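Local coordinates for DCN1-like protein 3 (Homo sapiens, PDB 4GBA) that promotes cullin neddylation by helping transfer NEDD8 from N-terminally acetylated NEDD8-conjugating E2 enzymes to cullin-RBX complexes, at residues F96-Q105 and I155-L164. Sequence-based numbering, arbitrary orientation.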
loop_
_atom_site.group_PDB
_atom_site.type_symbol
_atom_site.label_atom_id
_atom_site.label_comp_id
_atom_site.label_asym_id
_atom_site.label_seq_id
_atom_site.Cartn_x
_atom_site.Cartn_y
_atom_site.Cartn_z
ATOM N N PHE A 96 -10.355 5.673 3.876
ATOM C CA PHE A 96 -9.705 5.144 2.703
ATOM C C PHE A 96 -8.758 6.160 2.080
ATOM O O PHE A 96 -7.638 5.824 1.704
ATOM C CB PHE A 96 -10.688 4.652 1.652
ATOM C CG PHE A 96 -10.001 4.096 0.445
ATOM C CD1 PHE A 96 -9.434 2.822 0.479
ATOM C CD2 PHE A 96 -9.856 4.864 -0.708
ATOM C CE1 PHE A 96 -8.765 2.308 -0.637
ATOM C CE2 PHE A 96 -9.189 4.357 -1.833
ATOM C CZ PHE A 96 -8.641 3.082 -1.795
ATOM N N LYS A 97 -9.204 7.403 1.968
ATOM C CA LYS A 97 -8.341 8.450 1.427
ATOM C C LYS A 97 -7.070 8.531 2.246
ATOM O O LYS A 97 -5.989 8.717 1.694
ATOM C CB LYS A 97 -9.050 9.815 1.400
ATOM C CG LYS A 97 -9.960 10.000 0.189
ATOM C CD LYS A 97 -10.966 11.132 0.378
ATOM C CE LYS A 97 -10.357 12.498 0.092
ATOM N NZ LYS A 97 -11.377 13.584 0.215
ATOM N N ASP A 98 -7.203 8.388 3.562
ATOM C CA ASP A 98 -6.040 8.463 4.440
ATOM C C ASP A 98 -5.117 7.254 4.248
ATOM O O ASP A 98 -3.898 7.404 4.180
ATOM C CB ASP A 98 -6.450 8.601 5.911
ATOM C CG ASP A 98 -5.251 8.800 6.834
ATOM O OD1 ASP A 98 -4.738 9.941 6.910
ATOM O OD2 ASP A 98 -4.813 7.821 7.483
ATOM N N LEU A 99 -5.709 6.067 4.165
ATOM C CA LEU A 99 -4.961 4.849 3.928
ATOM C C LEU A 99 -4.227 4.935 2.590
ATOM O O LEU A 99 -3.048 4.565 2.481
ATOM C CB LEU A 99 -5.906 3.648 3.934
ATOM C CG LEU A 99 -5.348 2.393 3.268
ATOM C CD1 LEU A 99 -4.237 1.786 4.115
ATOM C CD2 LEU A 99 -6.466 1.407 3.024
ATOM N N TYR A 100 -4.941 5.434 1.580
ATOM C CA TYR A 100 -4.377 5.695 0.254
ATOM C C TYR A 100 -3.172 6.660 0.260
ATOM O O TYR A 100 -2.169 6.401 -0.418
ATOM C CB TYR A 100 -5.469 6.178 -0.709
ATOM C CG TYR A 100 -5.015 6.267 -2.154
ATOM C CD1 TYR A 100 -5.026 5.144 -2.977
ATOM C CD2 TYR A 100 -4.579 7.473 -2.698
ATOM C CE1 TYR A 100 -4.608 5.211 -4.297
ATOM C CE2 TYR A 100 -4.154 7.555 -4.031
ATOM C CZ TYR A 100 -4.173 6.421 -4.822
ATOM O OH TYR A 100 -3.753 6.492 -6.136
ATOM N N ARG A 101 -3.249 7.756 1.016
ATOM C CA ARG A 101 -2.107 8.670 1.120
ATOM C C ARG A 101 -0.926 8.023 1.850
ATOM O O ARG A 101 0.227 8.185 1.435
ATOM C CB ARG A 101 -2.494 9.995 1.799
ATOM C CG ARG A 101 -3.788 10.612 1.267
ATOM C CD ARG A 101 -4.129 11.975 1.928
ATOM N NE ARG A 101 -3.945 13.076 0.977
ATOM C CZ ARG A 101 -4.667 14.197 0.946
ATOM N NH1 ARG A 101 -5.650 14.393 1.825
ATOM N NH2 ARG A 101 -4.404 15.123 0.019
ATOM N N PHE A 102 -1.219 7.317 2.948
ATOM C CA PHE A 102 -0.228 6.559 3.716
ATOM C C PHE A 102 0.486 5.511 2.845
ATOM O O PHE A 102 1.684 5.287 2.994
ATOM C CB PHE A 102 -0.878 5.846 4.928
ATOM C CG PHE A 102 0.005 4.783 5.545
ATOM C CD1 PHE A 102 0.970 5.119 6.489
ATOM C CD2 PHE A 102 -0.094 3.453 5.142
ATOM C CE1 PHE A 102 1.798 4.154 7.038
ATOM C CE2 PHE A 102 0.735 2.485 5.688
ATOM C CZ PHE A 102 1.682 2.839 6.638
ATOM N N THR A 103 -0.257 4.862 1.957
ATOM C CA THR A 103 0.298 3.762 1.170
ATOM C C THR A 103 1.462 4.233 0.274
ATOM O O THR A 103 2.415 3.487 0.046
ATOM C CB THR A 103 -0.808 3.032 0.355
ATOM O OG1 THR A 103 -1.782 2.479 1.257
ATOM C CG2 THR A 103 -0.219 1.912 -0.509
ATOM N N PHE A 104 1.399 5.482 -0.200
ATOM C CA PHE A 104 2.479 6.014 -1.012
ATOM C C PHE A 104 3.754 6.155 -0.178
ATOM O O PHE A 104 4.829 5.686 -0.576
ATOM C CB PHE A 104 2.109 7.351 -1.667
ATOM C CG PHE A 104 3.236 7.942 -2.464
ATOM C CD1 PHE A 104 3.382 7.651 -3.811
ATOM C CD2 PHE A 104 4.192 8.731 -1.853
ATOM C CE1 PHE A 104 4.448 8.168 -4.535
ATOM C CE2 PHE A 104 5.269 9.242 -2.584
ATOM C CZ PHE A 104 5.389 8.964 -3.915
ATOM N N GLN A 105 3.611 6.794 0.982
ATOM C CA GLN A 105 4.707 7.027 1.924
ATOM C C GLN A 105 5.332 5.712 2.413
ATOM O O GLN A 105 6.552 5.601 2.603
ATOM C CB GLN A 105 4.183 7.831 3.129
ATOM C CG GLN A 105 5.273 8.551 3.910
ATOM C CD GLN A 105 6.162 9.421 3.007
ATOM O OE1 GLN A 105 5.677 10.085 2.081
ATOM N NE2 GLN A 105 7.473 9.401 3.265
ATOM N N ILE A 155 6.853 6.257 -9.944
ATOM C CA ILE A 155 5.587 6.960 -9.793
ATOM C C ILE A 155 5.786 8.010 -8.711
ATOM O O ILE A 155 6.189 7.689 -7.593
ATOM C CB ILE A 155 4.439 5.977 -9.426
ATOM C CG1 ILE A 155 4.128 5.063 -10.621
ATOM C CG2 ILE A 155 3.174 6.730 -8.982
ATOM C CD1 ILE A 155 3.593 5.803 -11.859
ATOM N N SER A 156 5.537 9.263 -9.067
ATOM C CA SER A 156 5.715 10.382 -8.153
ATOM C C SER A 156 4.491 10.571 -7.246
ATOM O O SER A 156 3.453 9.938 -7.441
ATOM C CB SER A 156 6.002 11.674 -8.938
ATOM O OG SER A 156 4.860 12.075 -9.677
ATOM N N ARG A 157 4.629 11.457 -6.266
ATOM C CA ARG A 157 3.597 11.672 -5.255
ATOM C C ARG A 157 2.319 12.277 -5.820
ATOM O O ARG A 157 1.231 11.995 -5.333
ATOM C CB ARG A 157 4.125 12.569 -4.136
ATOM C CG ARG A 157 3.186 12.659 -2.943
ATOM C CD ARG A 157 3.775 13.531 -1.848
ATOM N NE ARG A 157 5.114 13.089 -1.459
ATOM C CZ ARG A 157 5.369 12.320 -0.404
ATOM N NH1 ARG A 157 4.373 11.908 0.379
ATOM N NH2 ARG A 157 6.622 11.967 -0.132
ATOM N N ASP A 158 2.450 13.116 -6.841
ATOM C CA ASP A 158 1.294 13.794 -7.424
ATOM C C ASP A 158 0.546 12.889 -8.379
ATOM O O ASP A 158 -0.679 12.934 -8.453
ATOM C CB ASP A 158 1.729 15.088 -8.115
ATOM C CG ASP A 158 2.195 16.132 -7.125
ATOM O OD1 ASP A 158 1.458 16.377 -6.140
ATOM O OD2 ASP A 158 3.305 16.681 -7.313
ATOM N N THR A 159 1.289 12.054 -9.101
ATOM C CA THR A 159 0.679 11.041 -9.966
ATOM C C THR A 159 -0.105 10.022 -9.131
ATOM O O THR A 159 -1.234 9.666 -9.468
ATOM C CB THR A 159 1.739 10.301 -10.815
ATOM O OG1 THR A 159 2.554 11.253 -11.519
ATOM C CG2 THR A 159 1.074 9.344 -11.788
ATOM N N TRP A 160 0.504 9.554 -8.048
ATOM C CA TRP A 160 -0.183 8.668 -7.113
ATOM C C TRP A 160 -1.429 9.377 -6.552
ATOM O O TRP A 160 -2.536 8.841 -6.606
ATOM C CB TRP A 160 0.770 8.251 -5.988
ATOM C CG TRP A 160 0.143 7.385 -4.927
ATOM C CD1 TRP A 160 -0.504 7.808 -3.788
ATOM C CD2 TRP A 160 0.113 5.950 -4.892
ATOM N NE1 TRP A 160 -0.941 6.728 -3.062
ATOM C CE2 TRP A 160 -0.579 5.573 -3.714
ATOM C CE3 TRP A 160 0.608 4.946 -5.736
ATOM C CZ2 TRP A 160 -0.796 4.232 -3.362
ATOM C CZ3 TRP A 160 0.390 3.602 -5.381
ATOM C CH2 TRP A 160 -0.306 3.267 -4.206
ATOM N N ASN A 161 -1.234 10.599 -6.046
ATOM C CA ASN A 161 -2.303 11.419 -5.459
ATOM C C ASN A 161 -3.492 11.595 -6.399
ATOM O O ASN A 161 -4.636 11.404 -5.996
ATOM C CB ASN A 161 -1.749 12.790 -5.018
ATOM C CG ASN A 161 -2.847 13.778 -4.582
ATOM O OD1 ASN A 161 -3.283 14.641 -5.361
ATOM N ND2 ASN A 161 -3.274 13.676 -3.320
ATOM N N MET A 162 -3.222 11.950 -7.655
ATOM C CA MET A 162 -4.298 12.268 -8.593
ATOM C C MET A 162 -4.941 11.044 -9.230
ATOM O O MET A 162 -6.051 11.141 -9.763
ATOM C CB MET A 162 -3.809 13.225 -9.667
ATOM C CG MET A 162 -3.252 14.516 -9.099
ATOM S SD MET A 162 -2.995 15.736 -10.399
ATOM C CE MET A 162 -4.664 15.971 -11.022
ATOM N N PHE A 163 -4.256 9.899 -9.173
ATOM C CA PHE A 163 -4.833 8.655 -9.692
ATOM C C PHE A 163 -6.186 8.273 -9.065
ATOM O O PHE A 163 -7.076 7.759 -9.749
ATOM C CB PHE A 163 -3.866 7.485 -9.571
ATOM C CG PHE A 163 -4.403 6.218 -10.170
ATOM C CD1 PHE A 163 -4.472 6.065 -11.554
ATOM C CD2 PHE A 163 -4.869 5.185 -9.359
ATOM C CE1 PHE A 163 -4.980 4.898 -12.113
ATOM C CE2 PHE A 163 -5.373 4.025 -9.918
ATOM C CZ PHE A 163 -5.430 3.882 -11.293
ATOM N N LEU A 164 -6.340 8.531 -7.769
ATOM C CA LEU A 164 -7.594 8.226 -7.081
ATOM C C LEU A 164 -8.777 8.985 -7.706
ATOM O O LEU A 164 -9.827 8.403 -7.988
ATOM C CB LEU A 164 -7.468 8.521 -5.575
ATOM C CG LEU A 164 -8.628 8.204 -4.622
ATOM C CD1 LEU A 164 -9.086 6.766 -4.747
ATOM C CD2 LEU A 164 -8.217 8.491 -3.201
#
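An aromatic cluster of Y100, F104 and W160 joins two helices of the cullin-binding part of the DCUN1 domain; the segments 96-105 and 157-164 run nearly antiparallel (157°), their axes 10.2 Å apart at closest approach. The W160 indole lies between the other two residues. Over one face sits F104 CB, 3.5 Å from the centroid of the five-membered ring, a CH-pi contact; across the opposite face the Y100 ring forms an offset stack, the planes 18° apart. Two reciprocal hydrogen bonds lock this sandwich. W160 NE1 donates to Y100 O at 2.9 Å, nearly straight and within the indole plane though above the carbonyl plane, while Y100 OH donates to W160 O at 2.7 Å. Tryptophan and tyrosine suit these buried places because each combines a broad apolar surface with one polar atom for the facing backbone. Y100 OH also bonds to W126 of helix 119-129, tying in a third helix of a domain whose cullin-binding family is grouped with EF-hand proteins. The flat, apolar F104 ring suits the first turn of helix 157-169, directed there by a chi1 of 178°; R157 CA packs over its face, 3.9 Å from the centroid. Branched L164 serves two rings: CB lies over Y100, and CD1 meets the F96 edge 3.8 Å from CE2. Nearer solvent, R157 is long enough to bend at chi3 and reach Q105. F104 CE2 points at the centre of one guanidinium face, the planes steeply inclined rather than stacked. Q105 OE1 lies in the guanidinium plane, accepting from NH1 at 2.8 Å and NH2 at 3.1 Å.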